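Enoyl-CoA hydratase subunit II (Geobacillus kaustophilus, PDB 2EJ5) catalyses the reversible hydration of enoyl-CoA thioesters, as a crotonase-fold enzyme of the enoyl-CoA hydratase/isomerase family linked to phenylacetic acid catabolism. Local coordinates at the interface of chains A and B. Residues are numbered along the deposited sequence; one frame, centred on the assembly and turned at random. Chains: chain A/B, Enoyl-CoA hydratase subunit II.

Contact 1: the interface of chains A and B. Residues chain A 219-220, 223; chain B 84, 87-88, 91-92, 144-145, 216.
The first turn of helix 219-235 of chain A, in the C-terminal part of the chain, docks against helices 75-92 and 142-150 of chain B, in the subunit interface of a crotonase-fold enzyme. A:Phe219 carries the contact. With its CG anti to the backbone N (chi1 -174°), it and B:His91 reach toward each other tip to tip, and their rings stack: the planes differ by 5° and CD2 of A:Phe219 sits 3.5 Å from CG of B:His91. An aromatic residue suits this place because its face and its rim are both used. The CD1 edge points at one face of the B:Tyr144 ring, 3.6 Å from CD2 of B:Tyr144, while A:Leu223 of the same helix backs the second face. At the far rim, CZ of A:Phe219 approaches the phenol oxygen OH of B:Tyr145 at 3.3 Å. The helix-start amide N of A:Phe219 donates to OE1 of B:Glu216 (3.2 Å), nearly along the C-O axis; this acidic group may act as a helix cap supplied by the neighbour. The extended B:Lys88 crosses A:Asp220 at about a right angle; its NZ reaches water 1 (2.9 Å), which also contacts O of A:Asp220. The patch anchors the beginning of one subunit's helix in its neighbour.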
loop_
_atom_site.group_PDB
_atom_site.type_symbol
_atom_site.label_atom_id
_atom_site.label_comp_id
_atom_site.label_asym_id
_atom_site.label_seq_id
_atom_site.Cartn_x
_atom_site.Cartn_y
_atom_site.Cartn_z
ATOM N N PHE A 219 13.075 5.810 -6.958
ATOM C CA PHE A 219 12.657 7.214 -7.079
ATOM C C PHE A 219 13.422 8.012 -8.152
ATOM O O PHE A 219 12.816 8.688 -8.982
ATOM C CB PHE A 219 12.806 7.939 -5.747
ATOM C CG PHE A 219 12.267 9.333 -5.762
ATOM C CD1 PHE A 219 10.901 9.554 -5.901
ATOM C CD2 PHE A 219 13.112 10.413 -5.651
ATOM C CE1 PHE A 219 10.392 10.821 -5.925
ATOM C CE2 PHE A 219 12.624 11.692 -5.672
ATOM C CZ PHE A 219 11.256 11.905 -5.813
ATOM N N ASP A 220 14.760 7.945 -8.103
ATOM C CA ASP A 220 15.598 8.668 -9.046
ATOM C C ASP A 220 15.295 8.300 -10.498
ATOM O O ASP A 220 15.148 9.181 -11.353
ATOM C CB ASP A 220 17.074 8.452 -8.733
ATOM C CG ASP A 220 17.530 9.234 -7.519
ATOM O OD1 ASP A 220 16.880 10.258 -7.193
ATOM O OD2 ASP A 220 18.550 8.834 -6.891
ATOM N N LEU A 223 11.691 9.582 -11.747
ATOM C CA LEU A 223 11.621 10.969 -12.236
ATOM C C LEU A 223 12.097 11.107 -13.707
ATOM O O LEU A 223 11.597 11.957 -14.430
ATOM C CB LEU A 223 12.459 11.922 -11.365
ATOM C CG LEU A 223 12.079 12.011 -9.872
ATOM C CD1 LEU A 223 12.908 13.011 -9.049
ATOM C CD2 LEU A 223 10.606 12.391 -9.819
ATOM N N ALA B 84 13.078 18.200 -10.803
ATOM C CA ALA B 84 13.902 17.085 -10.300
ATOM C C ALA B 84 14.849 17.471 -9.141
ATOM O O ALA B 84 14.834 16.804 -8.105
ATOM C CB ALA B 84 14.656 16.358 -11.458
ATOM N N MET B 87 12.557 18.135 -5.978
ATOM C CA MET B 87 11.991 16.902 -5.428
ATOM C C MET B 87 13.059 15.984 -4.881
ATOM O O MET B 87 12.817 15.300 -3.888
ATOM C CB MET B 87 11.045 16.201 -6.447
ATOM C CG MET B 87 9.868 17.134 -6.962
ATOM S SD MET B 87 8.838 17.983 -5.726
ATOM C CE MET B 87 8.152 16.562 -4.874
ATOM N N LYS B 88 14.260 15.984 -5.465
ATOM C CA LYS B 88 15.360 15.182 -4.902
ATOM C C LYS B 88 15.840 15.764 -3.586
ATOM O O LYS B 88 16.139 15.014 -2.653
ATOM C CB LYS B 88 16.557 15.063 -5.854
ATOM C CG LYS B 88 16.218 14.342 -7.140
ATOM C CD LYS B 88 17.450 14.150 -7.974
ATOM C CE LYS B 88 17.165 13.122 -9.017
ATOM N NZ LYS B 88 18.161 13.219 -10.143
ATOM N N HIS B 91 13.261 14.821 -1.101
ATOM C CA HIS B 91 13.227 13.372 -0.894
ATOM C C HIS B 91 14.410 12.927 -0.038
ATOM O O HIS B 91 14.290 11.995 0.746
ATOM C CB HIS B 91 13.178 12.676 -2.277
ATOM C CG HIS B 91 13.092 11.185 -2.218
ATOM N ND1 HIS B 91 14.199 10.387 -2.068
ATOM C CD2 HIS B 91 12.027 10.347 -2.246
ATOM C CE1 HIS B 91 13.829 9.119 -2.037
ATOM N NE2 HIS B 91 12.518 9.065 -2.140
ATOM N N HIS B 92 15.546 13.615 -0.150
ATOM C CA HIS B 92 16.709 13.257 0.656
ATOM C C HIS B 92 16.799 14.021 1.981
ATOM O O HIS B 92 17.606 13.677 2.789
ATOM C CB HIS B 92 18.021 13.405 -0.137
ATOM C CG HIS B 92 18.101 12.516 -1.347
ATOM N ND1 HIS B 92 17.280 12.673 -2.448
ATOM C CD2 HIS B 92 18.925 11.479 -1.642
ATOM C CE1 HIS B 92 17.581 11.765 -3.359
ATOM N NE2 HIS B 92 18.582 11.033 -2.900
ATOM N N TYR B 144 4.644 8.388 -7.938
ATOM C CA TYR B 144 5.510 7.582 -7.095
ATOM C C TYR B 144 4.933 7.636 -5.686
ATOM O O TYR B 144 4.813 6.608 -5.006
ATOM C CB TYR B 144 6.958 8.123 -7.097
ATOM C CG TYR B 144 7.915 7.194 -6.365
ATOM C CD1 TYR B 144 8.522 6.098 -7.022
ATOM C CD2 TYR B 144 8.194 7.392 -4.997
ATOM C CE1 TYR B 144 9.406 5.240 -6.338
ATOM C CE2 TYR B 144 9.062 6.533 -4.304
ATOM C CZ TYR B 144 9.662 5.469 -4.971
ATOM O OH TYR B 144 10.516 4.619 -4.250
ATOM N N TYR B 145 4.561 8.845 -5.234
ATOM C CA TYR B 145 4.023 8.988 -3.880
ATOM C C TYR B 145 2.618 8.473 -3.685
ATOM O O TYR B 145 2.295 7.873 -2.646
ATOM C CB TYR B 145 4.061 10.459 -3.463
ATOM C CG TYR B 145 5.502 10.929 -3.350
ATOM C CD1 TYR B 145 6.328 10.413 -2.373
ATOM C CD2 TYR B 145 6.035 11.848 -4.247
ATOM C CE1 TYR B 145 7.679 10.818 -2.278
ATOM C CE2 TYR B 145 7.386 12.247 -4.172
ATOM C CZ TYR B 145 8.184 11.742 -3.176
ATOM O OH TYR B 145 9.525 12.132 -3.065
ATOM N N GLU B 216 12.819 0.556 -1.490
ATOM C CA GLU B 216 13.762 0.262 -2.576
ATOM C C GLU B 216 14.572 -1.027 -2.460
ATOM O O GLU B 216 15.190 -1.428 -3.443
ATOM C CB GLU B 216 14.713 1.454 -2.823
ATOM C CG GLU B 216 13.996 2.793 -3.074
ATOM C CD GLU B 216 14.955 3.925 -3.448
ATOM O OE1 GLU B 216 14.669 4.647 -4.436
ATOM O OE2 GLU B 216 15.978 4.105 -2.752
HETATM O O HOH W 1 16.492 11.515 -11.823
#

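Contact 2: the interface of chains A and B. Residues chain A 207, 210-211, 214, 222, 226; chain B 137-139, 141-144, 147, 155.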
loop_
_atom_site.group_PDB
_atom_site.type_symbol
_atom_site.label_atom_id
_atom_site.label_comp_id
_atom_site.label_asym_id
_atom_site.label_seq_id
_atom_site.Cartn_x
_atom_site.Cartn_y
_atom_site.Cartn_z
ATOM N N ILE A 207 -0.143 7.689 -17.978
ATOM C CA ILE A 207 -0.248 7.513 -16.527
ATOM C C ILE A 207 -0.246 6.022 -16.135
ATOM O O ILE A 207 0.391 5.642 -15.114
ATOM C CB ILE A 207 -1.410 8.314 -15.874
ATOM C CG1 ILE A 207 -2.715 7.564 -15.962
ATOM C CG2 ILE A 207 -1.461 9.758 -16.340
ATOM C CD1 ILE A 207 -2.947 6.778 -14.682
ATOM N N LEU A 210 3.322 5.085 -16.269
ATOM C CA LEU A 210 4.009 5.577 -15.101
ATOM C C LEU A 210 3.648 4.823 -13.831
ATOM O O LEU A 210 4.471 4.713 -12.940
ATOM C CB LEU A 210 3.776 7.088 -14.917
ATOM C CG LEU A 210 4.511 8.025 -15.882
ATOM C CD1 LEU A 210 4.113 9.470 -15.561
ATOM C CD2 LEU A 210 6.026 7.843 -15.759
ATOM N N LEU A 211 2.404 4.360 -13.706
ATOM C CA LEU A 211 2.027 3.533 -12.544
ATOM C C LEU A 211 2.783 2.206 -12.530
ATOM O O LEU A 211 3.141 1.722 -11.476
ATOM C CB LEU A 211 0.508 3.293 -12.468
ATOM C CG LEU A 211 -0.283 4.550 -11.999
ATOM C CD1 LEU A 211 -1.739 4.337 -12.207
ATOM C CD2 LEU A 211 0.008 4.944 -10.488
ATOM N N SER A 214 6.326 3.233 -11.488
ATOM C CA SER A 214 6.248 3.479 -10.031
ATOM C C SER A 214 6.418 2.199 -9.198
ATOM O O SER A 214 7.058 2.244 -8.162
ATOM C CB SER A 214 4.909 4.136 -9.673
ATOM O OG SER A 214 4.750 4.332 -8.263
ATOM N N TYR A 222 12.566 6.815 -11.554
ATOM C CA TYR A 222 11.166 7.192 -11.775
ATOM C C TYR A 222 11.021 8.619 -12.355
ATOM O O TYR A 222 10.286 8.838 -13.315
ATOM C CB TYR A 222 10.328 7.074 -10.493
ATOM C CG TYR A 222 8.931 7.472 -10.823
ATOM C CD1 TYR A 222 8.073 6.563 -11.448
ATOM C CD2 TYR A 222 8.487 8.788 -10.599
ATOM C CE1 TYR A 222 6.779 6.944 -11.823
ATOM C CE2 TYR A 222 7.194 9.176 -10.986
ATOM C CZ TYR A 222 6.370 8.251 -11.598
ATOM O OH TYR A 222 5.127 8.609 -11.998
ATOM N N GLU A 226 9.208 9.799 -15.751
ATOM C CA GLU A 226 8.128 10.772 -15.721
ATOM C C GLU A 226 8.332 11.918 -16.712
ATOM O O GLU A 226 7.385 12.353 -17.401
ATOM C CB GLU A 226 8.045 11.326 -14.310
ATOM C CG GLU A 226 6.968 12.356 -14.103
ATOM C CD GLU A 226 7.153 13.016 -12.723
ATOM O OE1 GLU A 226 7.804 14.067 -12.677
ATOM O OE2 GLU A 226 6.664 12.452 -11.711
ATOM N N VAL B 137 0.146 14.408 -17.581
ATOM C CA VAL B 137 0.209 13.349 -16.583
ATOM C C VAL B 137 0.594 13.989 -15.236
ATOM O O VAL B 137 1.257 15.030 -15.217
ATOM C CB VAL B 137 1.256 12.243 -16.965
ATOM C CG1 VAL B 137 0.971 11.651 -18.368
ATOM C CG2 VAL B 137 2.648 12.791 -16.948
ATOM N N PRO B 138 0.149 13.393 -14.105
ATOM C CA PRO B 138 0.657 13.907 -12.840
ATOM C C PRO B 138 2.166 13.747 -12.767
ATOM O O PRO B 138 2.673 12.693 -13.114
ATOM C CB PRO B 138 -0.062 13.046 -11.790
ATOM C CG PRO B 138 -1.410 12.633 -12.500
ATOM C CD PRO B 138 -0.859 12.328 -13.912
ATOM N N ASP B 139 2.854 14.798 -12.336
ATOM C CA ASP B 139 4.312 14.825 -12.344
ATOM C C ASP B 139 4.977 15.401 -11.066
ATOM O O ASP B 139 4.313 15.587 -10.055
ATOM C CB ASP B 139 4.800 15.531 -13.604
ATOM C CG ASP B 139 4.431 17.022 -13.629
ATOM O OD1 ASP B 139 3.980 17.565 -12.572
ATOM O OD2 ASP B 139 4.580 17.646 -14.718
ATOM N N GLY B 141 6.857 13.679 -9.293
ATOM C CA GLY B 141 6.879 12.570 -8.334
ATOM C C GLY B 141 5.516 12.041 -7.929
ATOM O O GLY B 141 5.452 11.063 -7.190
ATOM N N HIS B 142 4.445 12.644 -8.460
ATOM C CA HIS B 142 3.083 12.430 -8.027
ATOM C C HIS B 142 2.729 10.940 -7.957
ATOM O O HIS B 142 2.277 10.475 -6.946
ATOM C CB HIS B 142 2.119 13.100 -9.008
ATOM C CG HIS B 142 0.791 13.450 -8.423
ATOM N ND1 HIS B 142 -0.261 12.559 -8.355
ATOM C CD2 HIS B 142 0.315 14.625 -7.954
ATOM C CE1 HIS B 142 -1.314 13.155 -7.827
ATOM N NE2 HIS B 142 -0.997 14.416 -7.597
ATOM N N LEU B 143 2.947 10.220 -9.060
ATOM C CA LEU B 143 2.582 8.824 -9.156
ATOM C C LEU B 143 3.562 7.858 -8.490
ATOM O O LEU B 143 3.328 6.655 -8.473
ATOM C CB LEU B 143 2.307 8.445 -10.622
ATOM C CG LEU B 143 1.150 9.233 -11.263
ATOM C CD1 LEU B 143 1.103 8.850 -12.757
ATOM C CD2 LEU B 143 -0.167 8.988 -10.600
ATOM N N TYR B 144 4.644 8.388 -7.938
ATOM C CA TYR B 144 5.510 7.582 -7.095
ATOM C C TYR B 144 4.933 7.636 -5.686
ATOM O O TYR B 144 4.813 6.608 -5.006
ATOM C CB TYR B 144 6.958 8.123 -7.097
ATOM C CG TYR B 144 7.915 7.194 -6.365
ATOM C CD1 TYR B 144 8.522 6.098 -7.022
ATOM C CD2 TYR B 144 8.194 7.392 -4.997
ATOM C CE1 TYR B 144 9.406 5.240 -6.338
ATOM C CE2 TYR B 144 9.062 6.533 -4.304
ATOM C CZ TYR B 144 9.662 5.469 -4.971
ATOM O OH TYR B 144 10.516 4.619 -4.250
ATOM N N PRO B 147 0.358 6.217 -5.064
ATOM C CA PRO B 147 -0.074 4.850 -4.740
ATOM C C PRO B 147 0.521 4.337 -3.426
ATOM O O PRO B 147 -0.076 3.433 -2.815
ATOM C CB PRO B 147 0.461 4.003 -5.892
ATOM C CG PRO B 147 0.919 4.962 -6.934
ATOM C CD PRO B 147 1.199 6.264 -6.265
ATOM N N ALA B 155 -5.158 5.814 -6.632
ATOM C CA ALA B 155 -4.214 6.692 -7.305
ATOM C C ALA B 155 -4.606 6.874 -8.773
ATOM O O ALA B 155 -4.518 7.979 -9.290
ATOM C CB ALA B 155 -2.748 6.161 -7.207
HETATM O O HOH W 2 4.374 11.122 -11.621
#
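A:Tyr222, on helix 219-235, lies across the start of helix 142-150 of chain B. Its CG is anti to the backbone N (chi1 -180°), and the side chain runs past B:Tyr144 in the opposite direction. CB faces CD1 of the B:Tyr144 ring; farther out, CD2 of A:Tyr222 rests 3.9 Å from CB of B:Tyr144, which lies over one face of the A:Tyr222 ring, toward its rim. CE2 and CZ then pass the backbone N of B:Tyr144, and the phenol OH forms the tip. A tyrosine suits this path because its flat ring packs while its hydroxyl reaches a polar end: water 2, in the ring plane, is 2.7 Å from OH of A:Tyr222. That water also contacts the A:Glu226 carboxylate, the B:Pro138 carbonyl and the B:Leu143 amide. B:Leu143 is the apolar counterpart, its branched tip dividing between partners: CD1 touches CB of A:Leu210 and CD2 approaches CD2 of A:Leu211. Beside it, CG2 of A:Ile207 packs 3.6 Å from CD of B:Pro138, a rigid ring offering a firm apolar surface. A:Glu226, extended beyond CG, accepts from N of B:Gly141 on the syn lone pair of OE2 (2.7 Å). A:Ser214, small enough to approach the backbone closely, turns OG anti to its own N and donates to O of B:Leu143 at 2.7 Å, in the carbonyl plane on a lone pair.

Contact 3: the interface of chains A and B. Residues chain A 226-228, 230-231; chain B 75-76, 79-80, 139-140.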
loop_
_atom_site.group_PDB
_atom_site.type_symbol
_atom_site.label_atom_id
_atom_site.label_comp_id
_atom_site.label_asym_id
_atom_site.label_seq_id
_atom_site.Cartn_x
_atom_site.Cartn_y
_atom_site.Cartn_z
ATOM N N GLU A 226 9.208 9.799 -15.751
ATOM C CA GLU A 226 8.128 10.772 -15.721
ATOM C C GLU A 226 8.332 11.918 -16.712
ATOM O O GLU A 226 7.385 12.353 -17.401
ATOM C CB GLU A 226 8.045 11.326 -14.310
ATOM C CG GLU A 226 6.968 12.356 -14.103
ATOM C CD GLU A 226 7.153 13.016 -12.723
ATOM O OE1 GLU A 226 7.804 14.067 -12.677
ATOM O OE2 GLU A 226 6.664 12.452 -11.711
ATOM N N ALA A 227 9.555 12.452 -16.735
ATOM C CA ALA A 227 9.898 13.588 -17.600
ATOM C C ALA A 227 9.727 13.208 -19.063
ATOM O O ALA A 227 9.175 13.966 -19.849
ATOM C CB ALA A 227 11.347 14.035 -17.321
ATOM N N GLU A 228 10.164 11.997 -19.418
ATOM C CA GLU A 228 9.923 11.492 -20.780
ATOM C C GLU A 228 8.421 11.378 -21.132
ATOM O O GLU A 228 8.015 11.757 -22.232
ATOM C CB GLU A 228 10.640 10.151 -20.998
ATOM C CG GLU A 228 10.573 9.613 -22.456
ATOM C CD GLU A 228 10.861 10.674 -23.552
ATOM O OE1 GLU A 228 11.789 11.523 -23.389
ATOM O OE2 GLU A 228 10.144 10.655 -24.582
ATOM N N GLN A 230 5.952 13.122 -19.960
ATOM C CA GLN A 230 5.368 14.446 -20.002
ATOM C C GLN A 230 5.798 15.178 -21.264
ATOM O O GLN A 230 5.040 15.995 -21.734
ATOM C CB GLN A 230 5.762 15.282 -18.783
ATOM C CG GLN A 230 4.857 16.500 -18.545
ATOM C CD GLN A 230 3.484 16.088 -18.062
ATOM O OE1 GLN A 230 2.713 15.380 -18.772
ATOM N NE2 GLN A 230 3.169 16.488 -16.838
ATOM N N ARG A 231 7.026 14.927 -21.764
ATOM C CA ARG A 231 7.453 15.478 -23.077
ATOM C C ARG A 231 6.485 14.987 -24.125
ATOM O O ARG A 231 5.950 15.795 -24.893
ATOM C CB ARG A 231 8.915 15.113 -23.416
ATOM C CG ARG A 231 9.434 15.656 -24.750
ATOM C CD ARG A 231 10.699 14.962 -25.208
ATOM N NE ARG A 231 10.451 13.565 -25.584
ATOM C CZ ARG A 231 10.006 13.151 -26.772
ATOM N NH1 ARG A 231 9.762 14.020 -27.754
ATOM N NH2 ARG A 231 9.806 11.843 -26.972
ATOM N N HIS B 75 8.275 19.921 -22.093
ATOM C CA HIS B 75 7.799 19.538 -20.755
ATOM C C HIS B 75 8.774 18.643 -20.000
ATOM O O HIS B 75 8.886 18.714 -18.766
ATOM C CB HIS B 75 6.426 18.887 -20.855
ATOM C CG HIS B 75 5.364 19.820 -21.340
ATOM N ND1 HIS B 75 5.208 20.144 -22.671
ATOM C CD2 HIS B 75 4.423 20.526 -20.668
ATOM C CE1 HIS B 75 4.207 20.997 -22.802
ATOM N NE2 HIS B 75 3.708 21.239 -21.603
ATOM N N GLY B 76 9.484 17.802 -20.736
ATOM C CA GLY B 76 10.497 16.948 -20.134
ATOM C C GLY B 76 11.623 17.737 -19.508
ATOM O O GLY B 76 12.035 17.457 -18.374
ATOM N N LEU B 79 10.638 19.563 -16.357
ATOM C CA LEU B 79 10.745 18.629 -15.230
ATOM C C LEU B 79 12.173 18.288 -14.791
ATOM O O LEU B 79 12.494 18.396 -13.591
ATOM C CB LEU B 79 9.926 17.356 -15.486
ATOM C CG LEU B 79 8.421 17.572 -15.315
ATOM C CD1 LEU B 79 7.628 16.477 -16.026
ATOM C CD2 LEU B 79 8.026 17.684 -13.810
ATOM N N ARG B 80 13.045 17.888 -15.720
ATOM C CA ARG B 80 14.384 17.465 -15.296
ATOM C C ARG B 80 15.244 18.620 -14.816
ATOM O O ARG B 80 16.072 18.447 -13.927
ATOM C CB ARG B 80 15.102 16.566 -16.330
ATOM C CG ARG B 80 15.731 17.246 -17.506
ATOM C CD ARG B 80 16.503 16.212 -18.396
ATOM N NE ARG B 80 15.724 14.997 -18.660
ATOM C CZ ARG B 80 14.800 14.883 -19.611
ATOM N NH1 ARG B 80 14.521 15.909 -20.403
ATOM N NH2 ARG B 80 14.150 13.738 -19.774
ATOM N N ASP B 139 2.854 14.798 -12.336
ATOM C CA ASP B 139 4.312 14.825 -12.344
ATOM C C ASP B 139 4.977 15.401 -11.066
ATOM O O ASP B 139 4.313 15.587 -10.055
ATOM C CB ASP B 139 4.800 15.531 -13.604
ATOM C CG ASP B 139 4.431 17.022 -13.629
ATOM O OD1 ASP B 139 3.980 17.565 -12.572
ATOM O OD2 ASP B 139 4.580 17.646 -14.718
ATOM N N ALA B 140 6.277 15.703 -11.131
ATOM C CA ALA B 140 7.078 16.034 -9.930
ATOM C C ALA B 140 6.910 14.938 -8.860
ATOM O O ALA B 140 6.793 15.234 -7.646
ATOM C CB ALA B 140 6.642 17.410 -9.353
HETATM O O HOH W 3 6.647 18.470 -24.764
#
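The backbone of chain A is regular helix through 226-231 and that of chain B is helical from B:His75 to B:Arg80, whereas B:Ala140 has positive phi (52°) in the loop before helix 142-150. This turn presents the amide N of B:Ala140 to OE1 of A:Glu226 at 2.7 Å, from above the carboxylate plane and with a bent angle at the hydrogen. A:Gln230 suits this place because its aliphatic stem can pack while its amide bonds. Its CB lies 3.5 Å from CD1 of B:Leu79, CG nears CB of B:His75, and a bend at chi2 (71°) carries the head group to B:Asp139. There NE2 of A:Gln230 donates to OD2 of B:Asp139 (2.8 Å); the acceptor is in the amide plane, but the donor stands above the carboxylate plane. The small A:Ala227 and B:Gly76, which has no side chain, allow a close approach of the helices, O of A:Ala227 lying 3.3 Å from CA of B:Gly76. ND1 of B:His75 contacts water 3 in the ring plane, and that water reaches O of A:Arg231. Within chain A, A:Arg231 grips A:Glu228 side-on: its NE and NH2 both donate to OE2 on the syn lone pair, NH2 at 2.7 Å as a salt bridge.

The three patches form one continuous surface: the C-alpha centres of contacts 1 and 2 are about 11 Å apart, those of contacts 2 and 3 about 10 Å, and those of contacts 1 and 3 about 13 Å. Helix 219-235 of chain A runs through all of them. Contacts 1 and 2 share B:Tyr144; contacts 2 and 3 share A:Glu226 and B:Asp139, while helix 75-92 of chain B serves contacts 1 and 3. The deposited assembly holds three copies, and a trimer fits the crotonase family. Each copy would then both offer this helix and receive a neighbour's.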